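PDB 6WK3: nitric oxide dioxygenase from Rhodothermus marinus DSM 4252, which binds heme in a globin fold, probably oxidises nitric oxide with bound oxygen, and in this engineered form serves as a carbene transferase. Local coordinates for residues L13-V18 with S67-S72; T31-L36 with R52-L57; L62-S67 with Y126-H131. The protein carries 1 engineered substitution. All blocks are in the same frame, centred on the assembly; numbering follows the deposited sequence.

Contact 1. Residues L13-V18 with S67-S72; sequences LVRASV and SIDNPS
V14 and I68 meet at about a right angle, each directing its side chain at the other segment, with V14 CG1 lying 3.9 Å from I68 CG1. Because CG1 of V14 stands anti to its own backbone N (chi1 163°), that methyl is the one presented, and it reaches CB of I68 as well as CG1. A65 and A125 also pack on V14, while L6 packs on I68, so this pair sits within the globin body.

One residue further on, R15 and D69 also cross at about a right angle, but at the solvent. The arginine chain bends at chi3, and NE, not the outer nitrogens, comes nearest, 3.3 Å from D69 OD2. The N-H points poorly at that oxygen (123°), so the bond is weak; with the guanidinium and carboxylate planes 46° apart it is no two-pronged bridge. R11 takes D69 OD1 in a salt bridge of its own.

The end of helix 8-16 is thus joined to the loop after helix 50-66 by an apolar pair turned inward and a solvent-facing charge pair whose one bond is weak, and the charge of D69 is probably shared by R11 and R15.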
loop_
_atom_site.group_PDB
_atom_site.type_symbol
_atom_site.label_atom_id
_atom_site.label_comp_id
_atom_site.label_asym_id
_atom_site.label_seq_id
_atom_site.Cartn_x
_atom_site.Cartn_y
_atom_site.Cartn_z
ATOM N N LEU A 13 -5.594 13.445 28.378
ATOM C CA LEU A 13 -5.818 12.049 28.737
ATOM C C LEU A 13 -5.145 11.101 27.750
ATOM O O LEU A 13 -4.612 10.061 28.152
ATOM C CB LEU A 13 -7.317 11.763 28.821
ATOM C CG LEU A 13 -8.036 12.334 30.046
ATOM C CD1 LEU A 13 -9.530 12.472 29.793
ATOM C CD2 LEU A 13 -7.775 11.473 31.265
ATOM N N VAL A 14 -5.158 11.439 26.458
ATOM C CA VAL A 14 -4.471 10.607 25.476
ATOM C C VAL A 14 -2.968 10.637 25.718
ATOM O O VAL A 14 -2.290 9.606 25.628
ATOM C CB VAL A 14 -4.821 11.052 24.045
ATOM C CG1 VAL A 14 -3.812 10.492 23.052
ATOM C CG2 VAL A 14 -6.227 10.613 23.679
ATOM N N ARG A 15 -2.424 11.817 26.029
ATOM C CA ARG A 15 -1.004 11.927 26.341
ATOM C C ARG A 15 -0.646 11.079 27.552
ATOM O O ARG A 15 0.442 10.495 27.615
ATOM C CB ARG A 15 -0.643 13.392 26.596
ATOM C CG ARG A 15 0.691 13.857 26.030
ATOM C CD ARG A 15 1.036 15.276 26.523
ATOM N NE ARG A 15 -0.060 16.223 26.312
ATOM C CZ ARG A 15 -0.691 16.884 27.281
ATOM N NH1 ARG A 15 -0.341 16.711 28.549
ATOM N NH2 ARG A 15 -1.677 17.722 26.980
ATOM N N ALA A 16 -1.556 10.992 28.522
ATOM C CA ALA A 16 -1.264 10.290 29.762
ATOM C C ALA A 16 -1.292 8.777 29.594
ATOM O O ALA A 16 -0.683 8.070 30.403
ATOM C CB ALA A 16 -2.249 10.721 30.851
ATOM N N SER A 17 -1.969 8.261 28.567
ATOM C CA SER A 17 -1.988 6.822 28.346
ATOM C C SER A 17 -0.748 6.313 27.629
ATOM O O SER A 17 -0.619 5.099 27.453
ATOM C CB SER A 17 -3.241 6.406 27.563
ATOM O OG SER A 17 -3.494 7.262 26.464
ATOM N N VAL A 18 0.169 7.193 27.217
ATOM C CA VAL A 18 1.374 6.732 26.514
ATOM C C VAL A 18 2.128 5.679 27.316
ATOM O O VAL A 18 2.527 4.657 26.731
ATOM C CB VAL A 18 2.243 7.928 26.106
ATOM C CG1 VAL A 18 3.681 7.496 25.849
ATOM C CG2 VAL A 18 1.682 8.591 24.860
ATOM N N SER A 67 2.102 12.198 19.830
ATOM C CA SER A 67 2.082 13.389 18.996
ATOM C C SER A 67 0.674 13.958 18.908
ATOM O O SER A 67 0.309 14.576 17.908
ATOM C CB SER A 67 2.633 13.079 17.605
ATOM O OG SER A 67 2.349 14.124 16.690
ATOM N N ILE A 68 -0.130 13.745 19.951
ATOM C CA ILE A 68 -1.510 14.208 19.936
ATOM C C ILE A 68 -1.596 15.732 19.976
ATOM O O ILE A 68 -2.611 16.297 19.555
ATOM C CB ILE A 68 -2.290 13.554 21.096
ATOM C CG1 ILE A 68 -3.800 13.719 20.907
ATOM C CG2 ILE A 68 -1.852 14.123 22.433
ATOM C CD1 ILE A 68 -4.326 13.120 19.628
ATOM N N ASP A 69 -0.550 16.421 20.451
ATOM C CA ASP A 69 -0.552 17.883 20.418
ATOM C C ASP A 69 -0.193 18.435 19.042
ATOM O O ASP A 69 -0.604 19.552 18.705
ATOM C CB ASP A 69 0.414 18.451 21.460
ATOM C CG ASP A 69 -0.025 18.168 22.892
ATOM O OD1 ASP A 69 -1.246 18.059 23.150
ATOM O OD2 ASP A 69 0.863 18.047 23.761
ATOM N N ASN A 70 0.571 17.691 18.244
ATOM C CA ASN A 70 0.924 18.097 16.883
ATOM C C ASN A 70 0.656 16.930 15.940
ATOM O O ASN A 70 1.573 16.181 15.577
ATOM C CB ASN A 70 2.379 18.561 16.800
ATOM C CG ASN A 70 2.767 19.027 15.404
ATOM O OD1 ASN A 70 1.918 19.148 14.516
ATOM N ND2 ASN A 70 4.055 19.293 15.207
ATOM N N PRO A 71 -0.596 16.756 15.510
ATOM C CA PRO A 71 -0.890 15.671 14.562
ATOM C C PRO A 71 -0.227 15.851 13.207
ATOM O O PRO A 71 0.010 14.854 12.517
ATOM C CB PRO A 71 -2.422 15.710 14.450
ATOM C CG PRO A 71 -2.882 16.443 15.670
ATOM C CD PRO A 71 -1.816 17.453 15.947
ATOM N N SER A 72 0.089 17.084 12.802
ATOM C CA SER A 72 0.706 17.288 11.495
ATOM C C SER A 72 2.117 16.715 11.412
ATOM O O SER A 72 2.644 16.570 10.304
ATOM C CB SER A 72 0.714 18.779 11.136
ATOM O OG SER A 72 1.664 19.502 11.900
#

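Contact 2. Residues T31-L36 with R52-L57; sequences TMYRLL and RVIHKL. Engineered in segment 52-57: V53 (natural residue Gln). With HEM (protoporphyrin IX containing Fe), chain E.
Within residues 31-36 and 52-57 the nearest CA atoms are those of Y33 and I54, 7.3 Å apart, and the side chains of the two segments meet through apolar atoms. I54 crosses Y33 at about a right angle, its terminal CD1 lying 3.8 Å from CD2 of the ring while CG1 rests against the tyrosine CB. F47 meets the same ring edge-to-face. Beside this pair M32 turns its sulfur to L57, with SD 4.0 Å from CD2; bends at chi2 and chi3 carry it there from a CG that lies anti to the backbone N (chi1 -167°).

This is the pairing of the B and E helices in the globin fold, and the E helix runs along the distal side of the heme, across from the axial ligand H85. L57 therefore works in two directions: CD2 packs on M32, and CD1 lies 3.3 Å from HEM CHB. V53, an engineered replacement of glutamine, places CG2 3.9 Å from HEM CAD. K56 lays its aliphatic chain along a propionate, CE 3.2 Å from HEM O2A, with NZ in a long, weak ion pair to E48 of the second subunit. With an alanine here, the propionate would probably lose its aliphatic cover, and E48 of the second subunit this weak partner. H55, one residue earlier, binds copper together with E51.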
loop_
_atom_site.group_PDB
_atom_site.type_symbol
_atom_site.label_atom_id
_atom_site.label_comp_id
_atom_site.label_asym_id
_atom_site.label_seq_id
_atom_site.Cartn_x
_atom_site.Cartn_y
_atom_site.Cartn_z
ATOM N N THR A 31 -5.919 -7.637 20.190
ATOM C CA THR A 31 -7.272 -7.860 20.688
ATOM C C THR A 31 -8.296 -7.147 19.820
ATOM O O THR A 31 -9.384 -7.673 19.564
ATOM C CB THR A 31 -7.375 -7.384 22.133
ATOM O OG1 THR A 31 -6.492 -8.163 22.951
ATOM C CG2 THR A 31 -8.800 -7.502 22.649
ATOM N N MET A 32 -7.961 -5.947 19.356
ATOM C CA MET A 32 -8.863 -5.215 18.477
ATOM C C MET A 32 -9.144 -6.003 17.204
ATOM O O MET A 32 -10.299 -6.127 16.781
ATOM C CB MET A 32 -8.264 -3.849 18.151
ATOM C CG MET A 32 -9.240 -2.893 17.521
ATOM S SD MET A 32 -8.572 -2.126 16.044
ATOM C CE MET A 32 -8.769 -3.473 14.878
ATOM N N TYR A 33 -8.096 -6.556 16.584
ATOM C CA TYR A 33 -8.279 -7.275 15.327
ATOM C C TYR A 33 -9.071 -8.564 15.523
ATOM O O TYR A 33 -9.853 -8.953 14.647
ATOM C CB TYR A 33 -6.927 -7.580 14.679
ATOM C CG TYR A 33 -7.043 -8.500 13.477
ATOM C CD1 TYR A 33 -7.540 -8.031 12.265
ATOM C CD2 TYR A 33 -6.680 -9.841 13.560
ATOM C CE1 TYR A 33 -7.660 -8.863 11.169
ATOM C CE2 TYR A 33 -6.801 -10.684 12.468
ATOM C CZ TYR A 33 -7.290 -10.188 11.275
ATOM O OH TYR A 33 -7.411 -11.016 10.182
ATOM N N ARG A 34 -8.878 -9.250 16.656
ATOM C CA ARG A 34 -9.631 -10.481 16.900
ATOM C C ARG A 34 -11.110 -10.192 17.095
ATOM O O ARG A 34 -11.963 -10.932 16.594
ATOM C CB ARG A 34 -9.063 -11.225 18.107
ATOM C CG ARG A 34 -7.669 -11.759 17.843
ATOM C CD ARG A 34 -7.061 -12.453 19.044
ATOM N NE ARG A 34 -5.657 -12.748 18.780
ATOM C CZ ARG A 34 -4.639 -12.302 19.506
ATOM N NH1 ARG A 34 -4.856 -11.547 20.579
ATOM N NH2 ARG A 34 -3.399 -12.625 19.164
ATOM N N LEU A 35 -11.434 -9.116 17.811
ATOM C CA LEU A 35 -12.829 -8.715 17.943
ATOM C C LEU A 35 -13.420 -8.340 16.590
ATOM O O LEU A 35 -14.595 -8.610 16.323
ATOM C CB LEU A 35 -12.944 -7.552 18.927
ATOM C CG LEU A 35 -12.487 -7.857 20.354
ATOM C CD1 LEU A 35 -12.652 -6.627 21.241
ATOM C CD2 LEU A 35 -13.254 -9.034 20.922
ATOM N N LEU A 36 -12.620 -7.721 15.720
ATOM C CA LEU A 36 -13.101 -7.387 14.383
ATOM C C LEU A 36 -13.271 -8.641 13.533
ATOM O O LEU A 36 -14.236 -8.755 12.766
ATOM C CB LEU A 36 -12.140 -6.397 13.719
ATOM C CG LEU A 36 -12.493 -5.832 12.342
ATOM C CD1 LEU A 36 -13.523 -4.728 12.456
ATOM C CD2 LEU A 36 -11.240 -5.330 11.631
ATOM N N ARG A 52 1.159 -8.784 10.465
ATOM C CA ARG A 52 2.013 -7.629 10.210
ATOM C C ARG A 52 1.274 -6.321 10.478
ATOM O O ARG A 52 1.842 -5.382 11.046
ATOM C CB ARG A 52 2.524 -7.685 8.770
ATOM C CG ARG A 52 3.269 -6.454 8.314
ATOM C CD ARG A 52 3.679 -6.565 6.858
ATOM N NE ARG A 52 4.570 -5.472 6.494
ATOM C CZ ARG A 52 5.882 -5.484 6.702
ATOM N NH1 ARG A 52 6.453 -6.544 7.260
ATOM N NH2 ARG A 52 6.624 -4.438 6.350
ATOM N N VAL A 53 0.003 -6.247 10.082
ATOM C CA VAL A 53 -0.794 -5.044 10.294
ATOM C C VAL A 53 -1.003 -4.790 11.779
ATOM O O VAL A 53 -1.072 -3.637 12.218
ATOM C CB VAL A 53 -2.132 -5.177 9.537
ATOM C CG1 VAL A 53 -3.070 -4.041 9.879
ATOM C CG2 VAL A 53 -1.879 -5.237 8.038
ATOM N N ILE A 54 -1.082 -5.854 12.580
ATOM C CA ILE A 54 -1.306 -5.693 14.013
ATOM C C ILE A 54 -0.158 -4.919 14.653
ATOM O O ILE A 54 -0.376 -4.043 15.502
ATOM C CB ILE A 54 -1.508 -7.066 14.672
ATOM C CG1 ILE A 54 -2.977 -7.488 14.574
ATOM C CG2 ILE A 54 -1.041 -7.046 16.125
ATOM C CD1 ILE A 54 -3.201 -8.967 14.791
ATOM N N HIS A 55 1.079 -5.217 14.258
ATOM C CA HIS A 55 2.203 -4.518 14.866
ATOM C C HIS A 55 2.350 -3.106 14.312
ATOM O O HIS A 55 2.853 -2.222 15.009
ATOM C CB HIS A 55 3.488 -5.318 14.671
ATOM C CG HIS A 55 3.665 -6.415 15.675
ATOM N ND1 HIS A 55 4.559 -6.329 16.720
ATOM C CD2 HIS A 55 3.049 -7.614 15.805
ATOM C CE1 HIS A 55 4.493 -7.431 17.446
ATOM N NE2 HIS A 55 3.581 -8.226 16.914
ATOM N N LYS A 56 1.899 -2.882 13.075
ATOM C CA LYS A 56 1.897 -1.540 12.508
ATOM C C LYS A 56 0.895 -0.642 13.223
ATOM O O LYS A 56 1.209 0.509 13.550
ATOM C CB LYS A 56 1.583 -1.607 11.015
ATOM C CG LYS A 56 2.791 -1.871 10.142
ATOM C CD LYS A 56 2.377 -2.166 8.708
ATOM C CE LYS A 56 3.365 -1.580 7.701
ATOM N NZ LYS A 56 4.736 -2.134 7.854
ATOM N N LEU A 57 -0.314 -1.150 13.471
ATOM C CA LEU A 57 -1.311 -0.359 14.183
ATOM C C LEU A 57 -0.864 -0.071 15.610
ATOM O O LEU A 57 -1.076 1.035 16.120
ATOM C CB LEU A 57 -2.664 -1.070 14.178
ATOM C CG LEU A 57 -3.748 -0.275 14.925
ATOM C CD1 LEU A 57 -4.534 0.608 13.981
ATOM C CD2 LEU A 57 -4.686 -1.189 15.690
HETATM C CHA HEM E . -3.486 -0.852 7.504
HETATM C CHB HEM E . -4.095 2.323 11.139
HETATM C CHC HEM E . -8.853 2.100 10.273
HETATM C CHD HEM E . -8.163 -2.071 7.875
HETATM C C1A HEM E . -3.225 0.062 8.506
HETATM C C2A HEM E . -1.923 0.538 8.920
HETATM C C3A HEM E . -2.088 1.405 9.921
HETATM C C4A HEM E . -3.504 1.525 10.184
HETATM C CMA HEM E . -0.967 2.153 10.670
HETATM C CAA HEM E . -0.575 0.116 8.309
HETATM C CBA HEM E . -0.252 1.070 7.165
HETATM C CGA HEM E . 1.146 0.808 6.670
HETATM O O1A HEM E . 1.301 0.056 5.677
HETATM O O2A HEM E . 2.110 1.351 7.267
HETATM C C1B HEM E . -5.445 2.597 11.198
HETATM C C2B HEM E . -6.095 3.602 12.015
HETATM C C3B HEM E . -7.419 3.529 11.782
HETATM C C4B HEM E . -7.639 2.486 10.798
HETATM C CMB HEM E . -5.337 4.536 12.982
HETATM C CAB HEM E . -8.569 4.382 12.369
HETATM C CBB HEM E . -8.392 5.588 12.911
HETATM C C1C HEM E . -9.101 0.935 9.576
HETATM C C2C HEM E . -10.399 0.439 9.183
HETATM C C3C HEM E . -10.230 -0.718 8.537
HETATM C C4C HEM E . -8.804 -0.997 8.465
HETATM C CMC HEM E . -11.749 1.123 9.483
HETATM C CAC HEM E . -11.398 -1.550 7.964
HETATM C CBC HEM E . -11.293 -2.871 7.830
HETATM C C1D HEM E . -6.851 -2.064 7.441
HETATM C C2D HEM E . -6.234 -2.891 6.420
HETATM C C3D HEM E . -4.936 -2.546 6.332
HETATM C C4D HEM E . -4.689 -1.489 7.281
HETATM C CMD HEM E . -6.965 -3.979 5.601
HETATM C CAD HEM E . -3.841 -3.125 5.410
HETATM C CBD HEM E . -4.043 -2.633 3.982
HETATM C CGD HEM E . -2.774 -2.785 3.179
HETATM O O1D HEM E . -1.664 -2.789 3.779
HETATM O O2D HEM E . -2.879 -2.884 1.928
HETATM N NA HEM E . -4.164 0.688 9.301
HETATM N NB HEM E . -6.417 1.944 10.471
HETATM N NC HEM E . -8.158 0.032 9.121
HETATM N ND HEM E . -5.872 -1.230 7.934
HETATM FE FE HEM E . -6.154 0.279 9.291
#

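Contact 3. Residues L62-S67 with Y126-H131; sequences LAYARS and YDFLAH. With HEM (protoporphyrin IX containing Fe), chain E.
Y64 stretches from helix 50-66 to F128 and L129 on helix 116-145, its ring carried outward by a CG anti to the backbone N (chi1 -178°). The backbones stay well apart, 9.1 Å between the CA atoms of Y64 and L129, and this one long side chain bridges the distance.

At the start of the second segment, Y126 turns away from Y64 to the heme. Its CE2 lies 3.4 Å from the vinyl carbon HEM CAB, and its hydroxyl bonds to the carbonyl of Y95, which helps to fix the ring. F128, two residues on, meets the far end of Y64: CD2 is 3.4 Å from OH, near the plane of the Y64 ring. That hydroxyl is not left to apolar neighbours, since it bonds to the carbonyl of A125 one turn earlier on helix 116-145.

L129 covers a face of Y64. Its CD2 sits 3.8 Å from the ring centroid and 15° off the normal, a CH-pi contact, while CB passes near CZ and OH. The same CD2 is 3.7 Å from the methyl HEM CMB, so this leucine is wedged between tyrosine and porphyrin. A130 follows with its backbone N 4.0 Å from HEM CBB, and H131 turns to the N-terminal segment, bonding through NE2 to the backbone N of M2.

Here helices E and H of the globin fold meet beside the heme through a tyrosine, a phenylalanine and a leucine, with Y126, L129 and A130 lining the heme pocket and Y64 packing behind L129.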
loop_
_atom_site.group_PDB
_atom_site.type_symbol
_atom_site.label_atom_id
_atom_site.label_comp_id
_atom_site.label_asym_id
_atom_site.label_seq_id
_atom_site.Cartn_x
_atom_site.Cartn_y
_atom_site.Cartn_z
ATOM N N LEU A 62 0.758 4.218 19.404
ATOM C CA LEU A 62 1.788 4.813 20.249
ATOM C C LEU A 62 2.264 6.151 19.687
ATOM O O LEU A 62 2.314 7.155 20.404
ATOM C CB LEU A 62 2.957 3.844 20.396
ATOM C CG LEU A 62 4.026 4.212 21.420
ATOM C CD1 LEU A 62 3.391 4.612 22.744
ATOM C CD2 LEU A 62 4.971 3.038 21.605
ATOM N N ALA A 63 2.617 6.183 18.400
ATOM C CA ALA A 63 3.111 7.420 17.805
ATOM C C ALA A 63 2.049 8.514 17.843
ATOM O O ALA A 63 2.351 9.673 18.139
ATOM C CB ALA A 63 3.577 7.167 16.369
ATOM N N TYR A 64 0.797 8.155 17.559
ATOM C CA TYR A 64 -0.291 9.126 17.573
ATOM C C TYR A 64 -0.495 9.706 18.965
ATOM O O TYR A 64 -0.727 10.909 19.119
ATOM C CB TYR A 64 -1.569 8.454 17.080
ATOM C CG TYR A 64 -2.786 9.344 16.981
ATOM C CD1 TYR A 64 -2.700 10.636 16.467
ATOM C CD2 TYR A 64 -4.032 8.877 17.375
ATOM C CE1 TYR A 64 -3.832 11.435 16.356
ATOM C CE2 TYR A 64 -5.158 9.663 17.273
ATOM C CZ TYR A 64 -5.056 10.937 16.765
ATOM O OH TYR A 64 -6.190 11.704 16.668
ATOM N N ALA A 65 -0.421 8.862 19.993
ATOM C CA ALA A 65 -0.564 9.352 21.357
ATOM C C ALA A 65 0.622 10.224 21.753
ATOM O O ALA A 65 0.459 11.206 22.482
ATOM C CB ALA A 65 -0.731 8.173 22.317
ATOM N N ARG A 66 1.821 9.891 21.269
ATOM C CA ARG A 66 3.004 10.699 21.544
ATOM C C ARG A 66 2.974 12.040 20.820
ATOM O O ARG A 66 3.766 12.928 21.146
ATOM C CB ARG A 66 4.269 9.949 21.127
ATOM C CG ARG A 66 4.639 8.741 21.971
ATOM C CD ARG A 66 6.135 8.507 21.877
ATOM N NE ARG A 66 6.523 7.120 22.095
ATOM C CZ ARG A 66 7.009 6.654 23.239
ATOM N NH1 ARG A 66 7.162 7.466 24.279
ATOM N NH2 ARG A 66 7.345 5.375 23.345
ATOM N N SER A 67 2.102 12.198 19.830
ATOM C CA SER A 67 2.082 13.389 18.996
ATOM C C SER A 67 0.674 13.958 18.908
ATOM O O SER A 67 0.309 14.576 17.908
ATOM C CB SER A 67 2.633 13.079 17.605
ATOM O OG SER A 67 2.349 14.124 16.690
ATOM N N TYR A 126 -9.814 9.061 18.148
ATOM C CA TYR A 126 -10.095 8.163 17.036
ATOM C C TYR A 126 -10.917 8.866 15.966
ATOM O O TYR A 126 -10.622 8.750 14.771
ATOM C CB TYR A 126 -10.820 6.910 17.534
ATOM C CG TYR A 126 -11.171 5.958 16.417
ATOM C CD1 TYR A 126 -12.365 6.085 15.713
ATOM C CD2 TYR A 126 -10.297 4.947 16.047
ATOM C CE1 TYR A 126 -12.673 5.236 14.677
ATOM C CE2 TYR A 126 -10.601 4.083 15.019
ATOM C CZ TYR A 126 -11.790 4.229 14.339
ATOM O OH TYR A 126 -12.097 3.368 13.314
ATOM N N ASP A 127 -11.966 9.585 16.377
ATOM C CA ASP A 127 -12.848 10.238 15.413
ATOM C C ASP A 127 -12.103 11.285 14.601
ATOM O O ASP A 127 -12.389 11.483 13.415
ATOM C CB ASP A 127 -14.039 10.876 16.128
ATOM C CG ASP A 127 -14.983 9.843 16.720
ATOM O OD1 ASP A 127 -14.914 8.661 16.311
ATOM O OD2 ASP A 127 -15.791 10.217 17.598
ATOM N N PHE A 128 -11.153 11.978 15.226
ATOM C CA PHE A 128 -10.324 12.915 14.479
ATOM C C PHE A 128 -9.523 12.184 13.413
ATOM O O PHE A 128 -9.573 12.534 12.227
ATOM C CB PHE A 128 -9.398 13.669 15.436
ATOM C CG PHE A 128 -8.392 14.558 14.742
ATOM C CD1 PHE A 128 -8.724 15.858 14.381
ATOM C CD2 PHE A 128 -7.115 14.094 14.453
ATOM C CE1 PHE A 128 -7.806 16.672 13.741
ATOM C CE2 PHE A 128 -6.190 14.905 13.819
ATOM C CZ PHE A 128 -6.536 16.200 13.464
ATOM N N LEU A 129 -8.785 11.152 13.819
ATOM C CA LEU A 129 -7.951 10.418 12.876
ATOM C C LEU A 129 -8.798 9.712 11.821
ATOM O O LEU A 129 -8.424 9.670 10.645
ATOM C CB LEU A 129 -7.077 9.419 13.631
ATOM C CG LEU A 129 -5.903 8.804 12.878
ATOM C CD1 LEU A 129 -5.137 9.862 12.083
ATOM C CD2 LEU A 129 -4.996 8.103 13.867
ATOM N N ALA A 130 -9.954 9.177 12.220
ATOM C CA ALA A 130 -10.841 8.510 11.269
ATOM C C ALA A 130 -11.362 9.478 10.215
ATOM O O ALA A 130 -11.394 9.150 9.023
ATOM C CB ALA A 130 -12.008 7.855 12.007
ATOM N N HIS A 131 -11.800 10.669 10.635
ATOM C CA HIS A 131 -12.359 11.626 9.684
ATOM C C HIS A 131 -11.302 12.088 8.692
ATOM O O HIS A 131 -11.597 12.318 7.516
ATOM C CB HIS A 131 -12.953 12.820 10.426
ATOM C CG HIS A 131 -13.764 13.733 9.557
ATOM N ND1 HIS A 131 -15.127 13.597 9.399
ATOM C CD2 HIS A 131 -13.403 14.795 8.800
ATOM C CE1 HIS A 131 -15.570 14.538 8.583
ATOM N NE2 HIS A 131 -14.544 15.277 8.205
HETATM C CHA HEM E . -3.486 -0.852 7.504
HETATM C CHB HEM E . -4.095 2.323 11.139
HETATM C CHC HEM E . -8.853 2.100 10.273
HETATM C CHD HEM E . -8.163 -2.071 7.875
HETATM C C1A HEM E . -3.225 0.062 8.506
HETATM C C2A HEM E . -1.923 0.538 8.920
HETATM C C3A HEM E . -2.088 1.405 9.921
HETATM C C4A HEM E . -3.504 1.525 10.184
HETATM C CMA HEM E . -0.967 2.153 10.670
HETATM C CAA HEM E . -0.575 0.116 8.309
HETATM C CBA HEM E . -0.252 1.070 7.165
HETATM C CGA HEM E . 1.146 0.808 6.670
HETATM O O1A HEM E . 1.301 0.056 5.677
HETATM O O2A HEM E . 2.110 1.351 7.267
HETATM C C1B HEM E . -5.445 2.597 11.198
HETATM C C2B HEM E . -6.095 3.602 12.015
HETATM C C3B HEM E . -7.419 3.529 11.782
HETATM C C4B HEM E . -7.639 2.486 10.798
HETATM C CMB HEM E . -5.337 4.536 12.982
HETATM C CAB HEM E . -8.569 4.382 12.369
HETATM C CBB HEM E . -8.392 5.588 12.911
HETATM C C1C HEM E . -9.101 0.935 9.576
HETATM C C2C HEM E . -10.399 0.439 9.183
HETATM C C3C HEM E . -10.230 -0.718 8.537
HETATM C C4C HEM E . -8.804 -0.997 8.465
HETATM C CMC HEM E . -11.749 1.123 9.483
HETATM C CAC HEM E . -11.398 -1.550 7.964
HETATM C CBC HEM E . -11.293 -2.871 7.830
HETATM C C1D HEM E . -6.851 -2.064 7.441
HETATM C C2D HEM E . -6.234 -2.891 6.420
HETATM C C3D HEM E . -4.936 -2.546 6.332
HETATM C C4D HEM E . -4.689 -1.489 7.281
HETATM C CMD HEM E . -6.965 -3.979 5.601
HETATM C CAD HEM E . -3.841 -3.125 5.410
HETATM C CBD HEM E . -4.043 -2.633 3.982
HETATM C CGD HEM E . -2.774 -2.785 3.179
HETATM O O1D HEM E . -1.664 -2.789 3.779
HETATM O O2D HEM E . -2.879 -2.884 1.928
HETATM N NA HEM E . -4.164 0.688 9.301
HETATM N NB HEM E . -6.417 1.944 10.471
HETATM N NC HEM E . -8.158 0.032 9.121
HETATM N ND HEM E . -5.872 -1.230 7.934
HETATM FE FE HEM E . -6.154 0.279 9.291
#

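How the contacts relate
Contacts 2 and 3 are buried and contact 1 is only partly so. Helix 50-66 serves both buried ones, packing on helix 18-39 in contact 2 and on helix 116-145 in contact 3, and both touch the heme although their centres are 16 Å apart. Contact 1 takes up the chain where that helix ends: it shares S67 with contact 3 and touches it directly, V18 resting on A65, and P71 on F128. The chemistry follows the place. Around the heme the contacts are apolar or aromatic, whereas contact 1 adds a weak salt bridge at the surface, away from the annotated sites.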